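Local structure of peptide ABC transporter permease (Staphylococcus hominis, 6EXS) at residues G19-V24 with K202-V207; M38-M43 with V308-G313; A90-A95 with W195-N200; F172-N177 with F330-F335. The protein probably imports small peptides, including a thioalcohol-conjugated malodour precursor, across the cell membrane as a proton-coupled POT-family transporter. One frame throughout, in Å; residues are numbered along the deposited sequence.

Contact 1 (G19-V24 with K202-V207); sequences GVLFFV and KNLGSV. With OLC ((2R)-2,3-dihydroxypropyl (9Z)-octadec-9-enoate), chain L.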
# COMPACT_ATOMS: atom_id res chain seq x y z
N GLY A 19 -2.35 22.22 2.62
CA GLY A 19 -3.53 22.15 3.48
C GLY A 19 -4.73 21.55 2.79
O GLY A 19 -5.40 20.67 3.34
N VAL A 20 -4.96 21.98 1.53
CA VAL A 20 -6.05 21.48 0.69
C VAL A 20 -5.85 19.99 0.45
O VAL A 20 -6.77 19.23 0.73
CB VAL A 20 -6.19 22.29 -0.64
CG1 VAL A 20 -7.28 21.73 -1.54
CG2 VAL A 20 -6.46 23.76 -0.35
N LEU A 21 -4.63 19.57 0.05
CA LEU A 21 -4.30 18.18 -0.27
C LEU A 21 -4.17 17.26 0.96
O LEU A 21 -4.39 16.05 0.82
CB LEU A 21 -3.07 18.07 -1.18
CG LEU A 21 -3.25 18.79 -2.53
CD1 LEU A 21 -2.03 18.70 -3.37
CD2 LEU A 21 -4.48 18.30 -3.30
N PHE A 22 -3.89 17.84 2.14
CA PHE A 22 -3.83 17.10 3.40
C PHE A 22 -5.26 16.64 3.74
O PHE A 22 -5.45 15.47 4.04
CB PHE A 22 -3.22 17.95 4.54
CG PHE A 22 -3.09 17.25 5.88
CD1 PHE A 22 -4.19 17.09 6.71
CD2 PHE A 22 -1.85 16.81 6.33
CE1 PHE A 22 -4.07 16.46 7.95
CE2 PHE A 22 -1.73 16.19 7.58
CZ PHE A 22 -2.84 16.01 8.37
N PHE A 23 -6.26 17.57 3.66
CA PHE A 23 -7.68 17.29 3.93
C PHE A 23 -8.22 16.27 2.93
O PHE A 23 -8.95 15.36 3.33
CB PHE A 23 -8.50 18.58 3.87
CG PHE A 23 -9.94 18.52 4.34
CD1 PHE A 23 -10.94 18.04 3.50
CD2 PHE A 23 -10.31 19.02 5.58
CE1 PHE A 23 -12.29 18.05 3.91
CE2 PHE A 23 -11.65 19.03 5.98
CZ PHE A 23 -12.63 18.55 5.15
N VAL A 24 -7.87 16.42 1.64
CA VAL A 24 -8.29 15.52 0.55
C VAL A 24 -7.70 14.12 0.77
O VAL A 24 -8.45 13.14 0.76
CB VAL A 24 -7.93 16.11 -0.84
CG1 VAL A 24 -8.12 15.08 -1.96
CG2 VAL A 24 -8.73 17.37 -1.13
N LYS A 202 -7.49 28.28 -6.65
CA LYS A 202 -6.61 29.37 -6.20
C LYS A 202 -5.35 28.90 -5.45
O LYS A 202 -4.30 29.57 -5.53
CB LYS A 202 -7.38 30.44 -5.38
CG LYS A 202 -8.04 29.96 -4.09
CD LYS A 202 -8.06 31.06 -3.03
CE LYS A 202 -8.68 30.58 -1.74
NZ LYS A 202 -8.68 31.66 -0.71
N ASN A 203 -5.42 27.76 -4.75
CA ASN A 203 -4.32 27.21 -3.95
C ASN A 203 -3.25 26.43 -4.74
O ASN A 203 -2.10 26.38 -4.32
CB ASN A 203 -4.87 26.34 -2.81
CG ASN A 203 -5.77 27.08 -1.85
OD1 ASN A 203 -6.81 27.62 -2.21
ND2 ASN A 203 -5.41 27.08 -0.58
N LEU A 204 -3.63 25.80 -5.87
CA LEU A 204 -2.73 24.96 -6.67
C LEU A 204 -2.36 25.56 -8.04
O LEU A 204 -1.38 25.13 -8.65
CB LEU A 204 -3.29 23.52 -6.83
CG LEU A 204 -3.83 22.81 -5.57
CD1 LEU A 204 -4.63 21.57 -5.94
CD2 LEU A 204 -2.71 22.45 -4.61
N GLY A 205 -3.12 26.57 -8.46
CA GLY A 205 -2.92 27.30 -9.71
C GLY A 205 -2.74 26.45 -10.95
O GLY A 205 -3.56 25.57 -11.23
N SER A 206 -1.65 26.71 -11.68
CA SER A 206 -1.28 26.03 -12.92
C SER A 206 -0.59 24.68 -12.74
O SER A 206 -0.45 23.94 -13.72
CB SER A 206 -0.39 26.95 -13.76
OG SER A 206 0.79 27.26 -13.05
N VAL A 207 -0.13 24.36 -11.51
CA VAL A 207 0.59 23.12 -11.17
C VAL A 207 -0.20 21.87 -11.58
O VAL A 207 -1.26 21.59 -11.03
CB VAL A 207 1.00 23.08 -9.67
CG1 VAL A 207 1.62 21.74 -9.30
CG2 VAL A 207 1.93 24.22 -9.30
C24 OLC L . 2.91 21.01 11.76
C5 OLC L . -4.92 18.25 12.69
C4 OLC L . -3.59 18.86 12.29
C3 OLC L . -3.24 18.62 10.84
C2 OLC L . -1.97 19.34 10.38
C21 OLC L . 1.20 19.24 12.27
C1 OLC L . -0.70 18.75 10.91
C22 OLC L . 2.45 19.59 11.50
O19 OLC L . -0.40 17.58 10.83
O25 OLC L . 4.18 21.25 11.17
O23 OLC L . 3.49 18.67 11.87
O20 OLC L . 0.08 19.69 11.48

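Contact 2 (M38-M43 with V308-G313); sequences MLIFYM and VLNIYG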
# COMPACT_ATOMS: atom_id res chain seq x y z
N MET A 38 -13.02 -3.52 7.03
CA MET A 38 -14.31 -4.19 6.98
C MET A 38 -14.37 -5.28 5.92
O MET A 38 -15.05 -6.28 6.14
CB MET A 38 -15.42 -3.18 6.66
CG MET A 38 -15.66 -2.15 7.74
SD MET A 38 -17.16 -1.20 7.37
CE MET A 38 -18.36 -2.20 8.14
N LEU A 39 -13.72 -5.06 4.76
CA LEU A 39 -13.78 -5.96 3.60
C LEU A 39 -13.47 -7.42 3.91
O LEU A 39 -14.23 -8.28 3.45
CB LEU A 39 -12.91 -5.47 2.43
CG LEU A 39 -13.34 -5.95 1.03
CD1 LEU A 39 -14.63 -5.28 0.57
CD2 LEU A 39 -12.24 -5.70 0.00
N ILE A 40 -12.42 -7.72 4.70
CA ILE A 40 -12.05 -9.10 5.02
C ILE A 40 -13.18 -9.83 5.76
O ILE A 40 -13.54 -10.93 5.35
CB ILE A 40 -10.66 -9.23 5.74
CG1 ILE A 40 -10.25 -10.72 5.97
CG2 ILE A 40 -10.56 -8.40 7.05
CD1 ILE A 40 -9.94 -11.55 4.72
N PHE A 41 -13.80 -9.20 6.77
CA PHE A 41 -14.90 -9.78 7.54
C PHE A 41 -16.17 -9.88 6.73
O PHE A 41 -16.82 -10.92 6.75
CB PHE A 41 -15.10 -9.04 8.87
CG PHE A 41 -13.81 -8.93 9.62
CD1 PHE A 41 -13.18 -10.07 10.13
CD2 PHE A 41 -13.16 -7.71 9.75
CE1 PHE A 41 -11.95 -9.97 10.77
CE2 PHE A 41 -11.95 -7.61 10.42
CZ PHE A 41 -11.33 -8.74 10.90
N TYR A 42 -16.49 -8.82 5.96
CA TYR A 42 -17.66 -8.79 5.07
C TYR A 42 -17.62 -9.96 4.07
O TYR A 42 -18.65 -10.57 3.82
CB TYR A 42 -17.70 -7.45 4.32
CG TYR A 42 -18.80 -7.35 3.29
CD1 TYR A 42 -20.14 -7.52 3.65
CD2 TYR A 42 -18.52 -7.04 1.97
CE1 TYR A 42 -21.16 -7.38 2.72
CE2 TYR A 42 -19.53 -6.90 1.02
CZ TYR A 42 -20.86 -7.07 1.40
OH TYR A 42 -21.87 -6.93 0.48
N MET A 43 -16.43 -10.30 3.53
CA MET A 43 -16.26 -11.41 2.59
C MET A 43 -16.46 -12.82 3.20
O MET A 43 -17.26 -13.59 2.66
CB MET A 43 -14.91 -11.32 1.88
CG MET A 43 -14.84 -10.18 0.89
SD MET A 43 -13.38 -10.26 -0.15
CE MET A 43 -12.14 -9.66 0.97
N VAL A 308 -4.29 -12.16 7.49
CA VAL A 308 -3.82 -13.39 8.13
C VAL A 308 -3.75 -13.27 9.67
O VAL A 308 -4.37 -14.08 10.38
CB VAL A 308 -2.47 -13.89 7.50
CG1 VAL A 308 -1.90 -15.09 8.25
CG2 VAL A 308 -2.64 -14.21 6.02
N LEU A 309 -2.98 -12.29 10.19
CA LEU A 309 -2.78 -12.10 11.63
C LEU A 309 -4.05 -11.72 12.40
O LEU A 309 -4.24 -12.18 13.53
CB LEU A 309 -1.64 -11.10 11.89
CG LEU A 309 -0.95 -11.14 13.27
CD1 LEU A 309 -0.43 -12.55 13.60
CD2 LEU A 309 0.17 -10.10 13.34
N ASN A 310 -4.94 -10.91 11.78
CA ASN A 310 -6.22 -10.46 12.35
C ASN A 310 -7.28 -11.60 12.50
O ASN A 310 -7.97 -11.64 13.53
CB ASN A 310 -6.79 -9.27 11.55
CG ASN A 310 -6.90 -9.45 10.06
OD1 ASN A 310 -6.28 -10.32 9.45
ND2 ASN A 310 -7.69 -8.59 9.42
N ILE A 311 -7.42 -12.49 11.48
CA ILE A 311 -8.33 -13.65 11.51
C ILE A 311 -7.82 -14.64 12.57
O ILE A 311 -8.62 -15.22 13.29
CB ILE A 311 -8.51 -14.32 10.12
CG1 ILE A 311 -9.07 -13.34 9.07
CG2 ILE A 311 -9.41 -15.57 10.23
CD1 ILE A 311 -9.21 -13.96 7.63
N TYR A 312 -6.48 -14.81 12.66
CA TYR A 312 -5.83 -15.67 13.66
C TYR A 312 -6.11 -15.14 15.06
O TYR A 312 -6.42 -15.93 15.95
CB TYR A 312 -4.31 -15.77 13.41
CG TYR A 312 -3.60 -16.74 14.32
CD1 TYR A 312 -3.78 -18.12 14.18
CD2 TYR A 312 -2.72 -16.30 15.31
CE1 TYR A 312 -3.09 -19.03 14.99
CE2 TYR A 312 -2.05 -17.20 16.13
CZ TYR A 312 -2.23 -18.56 15.97
OH TYR A 312 -1.56 -19.44 16.77
N GLY A 313 -6.05 -13.82 15.24
CA GLY A 313 -6.36 -13.18 16.51
C GLY A 313 -7.81 -13.38 16.89
O GLY A 313 -8.11 -13.78 18.01

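Contact 3 (A90-A95 with W195-N200); sequences ATLLGA and WYLLFN. With OLC ((2R)-2,3-dihydroxypropyl (9Z)-octadec-9-enoate), chain J; OLC ((2R)-2,3-dihydroxypropyl (9Z)-octadec-9-enoate), chain I; OLC ((2R)-2,3-dihydroxypropyl (9Z)-octadec-9-enoate), chain M.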
# COMPACT_ATOMS: atom_id res chain seq x y z
N ALA A 90 -5.98 13.65 -13.63
CA ALA A 90 -5.79 12.28 -13.15
C ALA A 90 -6.18 12.10 -11.67
O ALA A 90 -6.80 11.08 -11.33
CB ALA A 90 -4.35 11.83 -13.39
N THR A 91 -5.83 13.08 -10.79
CA THR A 91 -6.17 13.09 -9.36
C THR A 91 -7.71 13.19 -9.20
O THR A 91 -8.28 12.51 -8.35
CB THR A 91 -5.46 14.29 -8.63
OG1 THR A 91 -4.05 14.21 -8.80
CG2 THR A 91 -5.80 14.38 -7.12
N LEU A 92 -8.35 14.04 -10.03
CA LEU A 92 -9.79 14.29 -10.02
C LEU A 92 -10.59 13.11 -10.57
O LEU A 92 -11.57 12.71 -9.95
CB LEU A 92 -10.12 15.60 -10.78
CG LEU A 92 -11.59 16.09 -10.87
CD1 LEU A 92 -12.31 16.05 -9.52
CD2 LEU A 92 -11.65 17.48 -11.44
N LEU A 93 -10.16 12.55 -11.73
CA LEU A 93 -10.84 11.39 -12.30
C LEU A 93 -10.70 10.22 -11.34
O LEU A 93 -11.70 9.55 -11.07
CB LEU A 93 -10.32 11.05 -13.71
CG LEU A 93 -11.09 9.95 -14.46
CD1 LEU A 93 -12.58 10.26 -14.54
CD2 LEU A 93 -10.53 9.76 -15.85
N GLY A 94 -9.51 10.05 -10.77
CA GLY A 94 -9.24 9.02 -9.78
C GLY A 94 -10.19 9.10 -8.60
O GLY A 94 -10.84 8.11 -8.27
N ALA A 95 -10.32 10.29 -8.00
CA ALA A 95 -11.21 10.56 -6.86
C ALA A 95 -12.67 10.21 -7.14
O ALA A 95 -13.32 9.62 -6.28
CB ALA A 95 -11.08 12.02 -6.44
N TRP A 195 -13.98 19.34 -0.98
CA TRP A 195 -12.90 20.21 -0.54
C TRP A 195 -11.93 20.56 -1.69
O TRP A 195 -11.58 21.73 -1.84
CB TRP A 195 -12.14 19.55 0.61
CG TRP A 195 -11.40 20.53 1.49
CD1 TRP A 195 -10.07 20.80 1.47
CD2 TRP A 195 -11.96 21.34 2.52
NE1 TRP A 195 -9.76 21.74 2.43
CE2 TRP A 195 -10.91 22.10 3.08
CE3 TRP A 195 -13.26 21.52 3.03
CZ2 TRP A 195 -11.11 23.00 4.13
CZ3 TRP A 195 -13.46 22.43 4.06
CH2 TRP A 195 -12.39 23.16 4.60
N TYR A 196 -11.54 19.55 -2.52
CA TYR A 196 -10.69 19.75 -3.69
C TYR A 196 -11.42 20.69 -4.66
O TYR A 196 -10.86 21.71 -5.05
CB TYR A 196 -10.34 18.42 -4.39
CG TYR A 196 -9.51 18.58 -5.65
CD1 TYR A 196 -10.12 18.76 -6.89
CD2 TYR A 196 -8.12 18.55 -5.61
CE1 TYR A 196 -9.37 18.95 -8.05
CE2 TYR A 196 -7.36 18.69 -6.77
CZ TYR A 196 -7.99 18.90 -7.98
OH TYR A 196 -7.24 19.06 -9.12
N LEU A 197 -12.68 20.36 -5.03
CA LEU A 197 -13.48 21.18 -5.94
C LEU A 197 -13.60 22.64 -5.45
O LEU A 197 -13.45 23.57 -6.24
CB LEU A 197 -14.87 20.56 -6.17
CG LEU A 197 -14.93 19.23 -6.95
CD1 LEU A 197 -16.32 18.67 -6.92
CD2 LEU A 197 -14.50 19.39 -8.40
N LEU A 198 -13.82 22.83 -4.15
CA LEU A 198 -13.95 24.17 -3.57
C LEU A 198 -12.65 24.98 -3.55
O LEU A 198 -12.68 26.19 -3.81
CB LEU A 198 -14.49 24.09 -2.13
CG LEU A 198 -15.98 23.84 -1.93
CD1 LEU A 198 -16.27 23.49 -0.46
CD2 LEU A 198 -16.82 25.03 -2.40
N PHE A 199 -11.52 24.34 -3.19
CA PHE A 199 -10.28 25.05 -2.93
C PHE A 199 -9.10 24.83 -3.88
O PHE A 199 -8.15 25.61 -3.78
CB PHE A 199 -9.84 24.74 -1.49
CG PHE A 199 -10.90 25.16 -0.49
CD1 PHE A 199 -11.17 26.50 -0.27
CD2 PHE A 199 -11.65 24.21 0.18
CE1 PHE A 199 -12.18 26.89 0.62
CE2 PHE A 199 -12.65 24.60 1.08
CZ PHE A 199 -12.91 25.94 1.28
N ASN A 200 -9.14 23.85 -4.79
CA ASN A 200 -8.01 23.55 -5.68
C ASN A 200 -7.52 24.71 -6.58
O ASN A 200 -6.32 24.90 -6.68
CB ASN A 200 -8.27 22.29 -6.54
CG ASN A 200 -9.04 22.54 -7.81
OD1 ASN A 200 -8.46 22.83 -8.87
ND2 ASN A 200 -10.36 22.47 -7.74
C24 OLC J . -12.44 21.29 -11.34
C6 OLC J . -18.97 21.42 -5.40
C5 OLC J . -18.81 22.83 -5.93
C4 OLC J . -17.64 23.01 -6.89
C3 OLC J . -17.46 24.44 -7.37
C2 OLC J . -16.07 24.72 -7.93
C21 OLC J . -14.21 22.91 -10.58
C1 OLC J . -15.80 24.16 -9.30
C22 OLC J . -12.90 22.23 -10.25
O19 OLC J . -16.52 24.28 -10.25
O25 OLC J . -12.05 21.99 -12.51
O23 OLC J . -11.90 23.22 -9.99
O20 OLC J . -14.63 23.51 -9.33
C9 OLC I . -15.37 21.46 7.69
C8 OLC I . -15.47 22.90 7.31
C24 OLC I . -14.93 28.76 -3.43
C7 OLC I . -16.82 23.25 6.68
C6 OLC I . -16.94 24.69 6.20
C5 OLC I . -16.48 24.93 4.76
C4 OLC I . -16.77 26.33 4.25
C3 OLC I . -16.71 26.45 2.73
C2 OLC I . -16.87 27.89 2.25
C21 OLC I . -16.36 28.65 -1.35
C1 OLC I . -17.22 28.00 0.80
C22 OLC I . -14.96 28.58 -1.92
O19 OLC I . -18.29 27.69 0.33
O25 OLC I . -15.33 27.57 -4.12
O23 OLC I . -14.17 29.61 -1.31
O20 OLC I . -16.19 28.48 0.08
C24 OLC M . -8.59 16.15 -18.53
C5 OLC M . -16.09 13.22 -15.12
C4 OLC M . -14.80 13.38 -14.34
C3 OLC M . -13.75 14.22 -15.05
C2 OLC M . -12.45 14.31 -14.27
C21 OLC M . -9.67 14.93 -16.62
C1 OLC M . -11.38 15.13 -14.94
C22 OLC M . -9.89 15.72 -17.89
O19 OLC M . -10.92 16.15 -14.49
O25 OLC M . -7.92 17.14 -17.76
O23 OLC M . -10.65 14.94 -18.81
O20 OLC M . -10.96 14.55 -16.08

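Contact 4 (F172-N177 with F330-F335); sequences FVDIRN and FGEALF. With C3H (2-[[(2~{R})-2-azanyl-3-[(3~{S})-3-methyl-1-oxidanyl-hexan-3-yl]sulfanyl-propanoyl]amino]ethanoic acid), chain O.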
# COMPACT_ATOMS: atom_id res chain seq x y z
N PHE A 172 -20.03 -0.75 12.98
CA PHE A 172 -20.77 -1.29 11.84
C PHE A 172 -20.52 -2.78 11.63
O PHE A 172 -21.43 -3.49 11.23
CB PHE A 172 -20.51 -0.49 10.58
CG PHE A 172 -21.08 0.91 10.62
CD1 PHE A 172 -20.35 1.96 11.18
CD2 PHE A 172 -22.33 1.18 10.09
CE1 PHE A 172 -20.87 3.25 11.21
CE2 PHE A 172 -22.84 2.48 10.11
CZ PHE A 172 -22.10 3.51 10.67
N VAL A 173 -19.29 -3.26 11.94
CA VAL A 173 -18.92 -4.68 11.90
C VAL A 173 -19.66 -5.37 13.06
O VAL A 173 -20.27 -6.42 12.84
CB VAL A 173 -17.39 -4.92 11.97
CG1 VAL A 173 -17.05 -6.39 11.73
CG2 VAL A 173 -16.64 -4.04 10.98
N ASP A 174 -19.66 -4.76 14.27
CA ASP A 174 -20.35 -5.29 15.45
C ASP A 174 -21.86 -5.51 15.23
O ASP A 174 -22.36 -6.58 15.55
CB ASP A 174 -20.11 -4.40 16.69
CG ASP A 174 -18.72 -4.50 17.30
OD1 ASP A 174 -18.03 -5.50 17.04
OD2 ASP A 174 -18.36 -3.59 18.09
N ILE A 175 -22.58 -4.51 14.67
CA ILE A 175 -24.02 -4.60 14.38
C ILE A 175 -24.30 -5.28 13.03
O ILE A 175 -25.47 -5.43 12.66
CB ILE A 175 -24.77 -3.24 14.54
CG1 ILE A 175 -24.30 -2.19 13.49
CG2 ILE A 175 -24.68 -2.71 15.97
CD1 ILE A 175 -25.23 -1.00 13.28
N ARG A 176 -23.24 -5.68 12.29
CA ARG A 176 -23.29 -6.37 10.98
C ARG A 176 -23.95 -5.50 9.87
O ARG A 176 -24.57 -6.02 8.94
CB ARG A 176 -23.94 -7.78 11.09
CG ARG A 176 -23.35 -8.71 12.16
CD ARG A 176 -21.98 -9.24 11.78
NE ARG A 176 -21.50 -10.27 12.72
CZ ARG A 176 -20.49 -10.11 13.56
NH1 ARG A 176 -20.13 -11.11 14.36
NH2 ARG A 176 -19.81 -8.98 13.60
N ASN A 177 -23.79 -4.17 9.97
CA ASN A 177 -24.30 -3.22 8.99
C ASN A 177 -23.14 -2.84 8.09
O ASN A 177 -22.54 -1.78 8.24
CB ASN A 177 -24.92 -2.00 9.70
CG ASN A 177 -25.64 -1.01 8.81
OD1 ASN A 177 -25.95 0.10 9.23
ND2 ASN A 177 -25.92 -1.35 7.56
N PHE A 330 -11.40 -6.16 22.57
CA PHE A 330 -10.70 -5.61 21.41
C PHE A 330 -11.45 -6.00 20.13
O PHE A 330 -11.60 -7.18 19.83
CB PHE A 330 -9.25 -6.12 21.38
CG PHE A 330 -8.33 -5.37 20.44
CD1 PHE A 330 -7.67 -4.22 20.86
CD2 PHE A 330 -8.10 -5.83 19.15
CE1 PHE A 330 -6.82 -3.53 19.99
CE2 PHE A 330 -7.25 -5.14 18.28
CZ PHE A 330 -6.61 -4.00 18.71
N GLY A 331 -11.97 -5.00 19.42
CA GLY A 331 -12.68 -5.21 18.17
C GLY A 331 -11.72 -5.59 17.07
O GLY A 331 -10.67 -4.95 16.91
N GLU A 332 -12.06 -6.65 16.30
CA GLU A 332 -11.23 -7.23 15.23
C GLU A 332 -10.72 -6.22 14.21
O GLU A 332 -9.59 -6.38 13.76
CB GLU A 332 -11.91 -8.42 14.52
CG GLU A 332 -13.26 -8.12 13.88
CD GLU A 332 -14.48 -8.36 14.75
OE1 GLU A 332 -14.57 -7.75 15.84
OE2 GLU A 332 -15.37 -9.12 14.31
N ALA A 333 -11.50 -5.15 13.89
CA ALA A 333 -11.05 -4.12 12.94
C ALA A 333 -9.99 -3.17 13.50
O ALA A 333 -9.25 -2.57 12.72
CB ALA A 333 -12.24 -3.32 12.40
N LEU A 334 -9.86 -3.09 14.85
CA LEU A 334 -8.86 -2.26 15.54
C LEU A 334 -7.43 -2.77 15.38
O LEU A 334 -6.49 -2.01 15.62
CB LEU A 334 -9.22 -2.04 17.01
CG LEU A 334 -10.03 -0.78 17.28
CD1 LEU A 334 -11.50 -1.03 17.15
CD2 LEU A 334 -9.74 -0.25 18.65
N PHE A 335 -7.24 -4.03 14.94
CA PHE A 335 -5.92 -4.59 14.64
C PHE A 335 -5.22 -3.77 13.54
O PHE A 335 -4.00 -3.74 13.51
CB PHE A 335 -6.04 -6.03 14.12
CG PHE A 335 -6.21 -7.11 15.16
CD1 PHE A 335 -5.33 -7.22 16.23
CD2 PHE A 335 -7.20 -8.08 15.01
CE1 PHE A 335 -5.47 -8.24 17.17
CE2 PHE A 335 -7.33 -9.11 15.95
CZ PHE A 335 -6.47 -9.18 17.02
O2 C3H O . -0.80 3.37 5.04
C11 C3H O . -0.23 3.37 6.07
O3 C3H O . 0.97 3.80 6.22
C10 C3H O . -0.78 2.82 7.35
N1 C3H O . -1.73 1.76 7.16
C9 C3H O . -1.35 0.50 7.02
O1 C3H O . -0.47 0.15 6.25
C8 C3H O . -2.01 -0.54 7.87
N C3H O . -3.24 0.01 8.43
C7 C3H O . -2.37 -1.77 7.04
S C3H O . -1.29 -3.22 7.18
C3 C3H O . -1.39 -3.98 8.89
C4 C3H O . -2.78 -4.53 9.03
C5 C3H O . -1.00 -2.89 9.90
C6 C3H O . -1.20 -3.20 11.36
O C3H O . -2.11 -2.33 11.96
C2 C3H O . -0.38 -5.12 9.04
C1 C3H O . 0.69 -4.91 10.09
C C3H O . 1.63 -6.09 10.17

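Contact 1 (G19-V24 with K202-V207)
Val20 and Leu21, on helix 16-44, meet Asn203 and Leu204 at the C-terminal end of helix 178-204, and all four are buried. Val20 CG2 lies 3.9 Å from Asn203 CB and 3.7 Å from Asn203 CG; with the valine's other methyl turned anti to the backbone N (chi1 178°), this is the branch left beside its own N and facing the asparagine. Beside this pair, Leu21 extends its chain until CD1 comes 4.0 Å from Leu204 CD2, a methyl-to-methyl touch between two chains that cross at a slant. Leu21 also rests on Ile132, Ile135 and Val136 of helix 110-137, and Leu204 on Tyr196 and Leu139, which makes this the close-packed part. The two helices belong to the N-terminal six-helix bundle of the major facilitator fold, and the contact joins them near one end of each. The far side is more exposed, at Lys202, Gly205 and Ser206. Lys202 is poorly ordered, and at Gly205 the chain leaves the helix with positive phi (50°) into a type II' turn, Val207 N bonding Leu204 O at 3.2 Å. Arg88 NH1 takes up the carbonyls of Gly205 and Val207, while Ser206 OG pairs with Ser5 OG. On the side of helix 16-44 away from this turn, a monoolein chain lies over one face of the Phe22 ring, its C3 3.6 Å from Phe22 CZ.

Contact 2 (M38-M43 with V308-G313)
Ile40 touches both Asn310 and Ile311 between helix 16-44 and helix 309-316. Its two branches divide the work: CG2 lies 3.7 Å from Asn310 ND2, while CG1, anti to the backbone N (chi1 -176°), passes 3.8 Å from Ile311 CD1. Ile40 CD1 meets that same methyl, so the end of Ile311 is gripped by two carbons of one neighbour. The Phe41 ring adds its far corner, CZ standing 3.9 Å from Asn310 ND2 with ring and amide planes 67° apart, and Ile40 CG2 also sits over the rim of one face of this ring. This is van der Waals packing of a buried amide; its ND2 makes a weak hydrogen bond to Ser306 O, four residues earlier. In the second shell, Asn310 leans on Tyr403 and Phe335. The short helical segments, 11.5 Å apart between axes and at an angle of 57°, meet through side chains. The Asn310 side chain is about 6 Å from the bound conjugated peptide. Meeting of the N- and C-terminal bundles at this end of the helices is consistent with the closed extracellular gate of a major facilitator transporter.

Contact 3 (A90-A95 with W195-N200)
Leu92, on helix 74-106, reaches Tyr196 and Leu197 of helix 178-204 with its two methyls. At the root, Leu92 CB and then CG pass beside the ester carbonyl oxygen O19 of a monoolein (chain M), CG at 3.7 Å. There the chain forks. CD1 turns to Leu197 CD2 at 4.1 Å, the two leucines crossing at roughly a right angle; CD2 lies 4.3 Å from Tyr196 CE1 and comes to 3.4 Å of the same lipid O19, with C24 of a second monoolein (chain J) also close by. CG held anti to the backbone N (chi1 -179°) carries the fork across to the opposite helix. The two helices stand side by side in the N-terminal bundle of the major facilitator fold, and the three bound monooleins are consistent with a lipid-facing surface. Beyond it, Asn200 CB covers the centre of one face of the Tyr196 ring. Asn200 ND2 gives two bonds: to lipid O23 (chain J), 2.8 Å and nearly straight at 173°, and to Tyr196 O, 2.8 Å, from well above the carbonyl plane. Tyr196 O is also held by Asn200 N. Arg88 fixes the polar ends, binding Tyr196 OH through NE and Asn200 OD1 through NH2.

Contact 4 (F172-N177 with F330-F335)
Val173 begins the contact, its CG1 lying 4.1 Å from Glu332 OE2, an apolar methyl against one oxygen of a carboxylate. Glu332 is bent at chi2 (-92°), and its carboxylate lies at the end of helix 147-174. Next along, Asp174 OD1 stands 4.3 Å from Glu332 OE1; the like charges are probably relieved by Arg329, which forms salt bridges to both carboxylates, and by Gln170 NE2, hydrogen-bonded to these same two oxygens. The helix then ends in a Schellman motif at Arg176, whose phi is positive. Arg176 doubles back so that NH2 bonds Val173 O at 2.7 Å, with that oxygen at the guanidinium edge, close to its plane, while Arg176 N reaches the oxygen from the opposite face of the carbonyl. The same NH2 is 4.5 Å from Glu332 OE2, beyond salt-bridge range, though it probably still helps to balance the charge there. Arg176 NE pairs with Gln49 OE1. The loop 330-335 follows strand 326-329 and leads to helix 338-357, beside which the peptide conjugate binds. Glu332 packs on Phe45, and Val173 also packs on Met38 of helix 16-44 and Phe178 of helix 178-204.

The four contacts fall into two pairs toward different ends of the transporter. Contacts 1 and 3 are centred 9 Å apart and share helix 178-204, where Val20 CG2 of the first packs 3.7 Å from Phe199 CB of the second. Contacts 2 and 4, centres 10 Å apart, meet through Phe41 CZ and Glu332 CG at 3.6 Å and through Met38 against Phe172. The pairs lie more than 30 Å apart between centres, though helix 16-44 runs from contact 1 to contact 2. The second pair borders the substrate: Phe335 O, in contact 4, accepts a hydrogen bond from the hydroxyl O of the conjugated peptide at 2.8 Å.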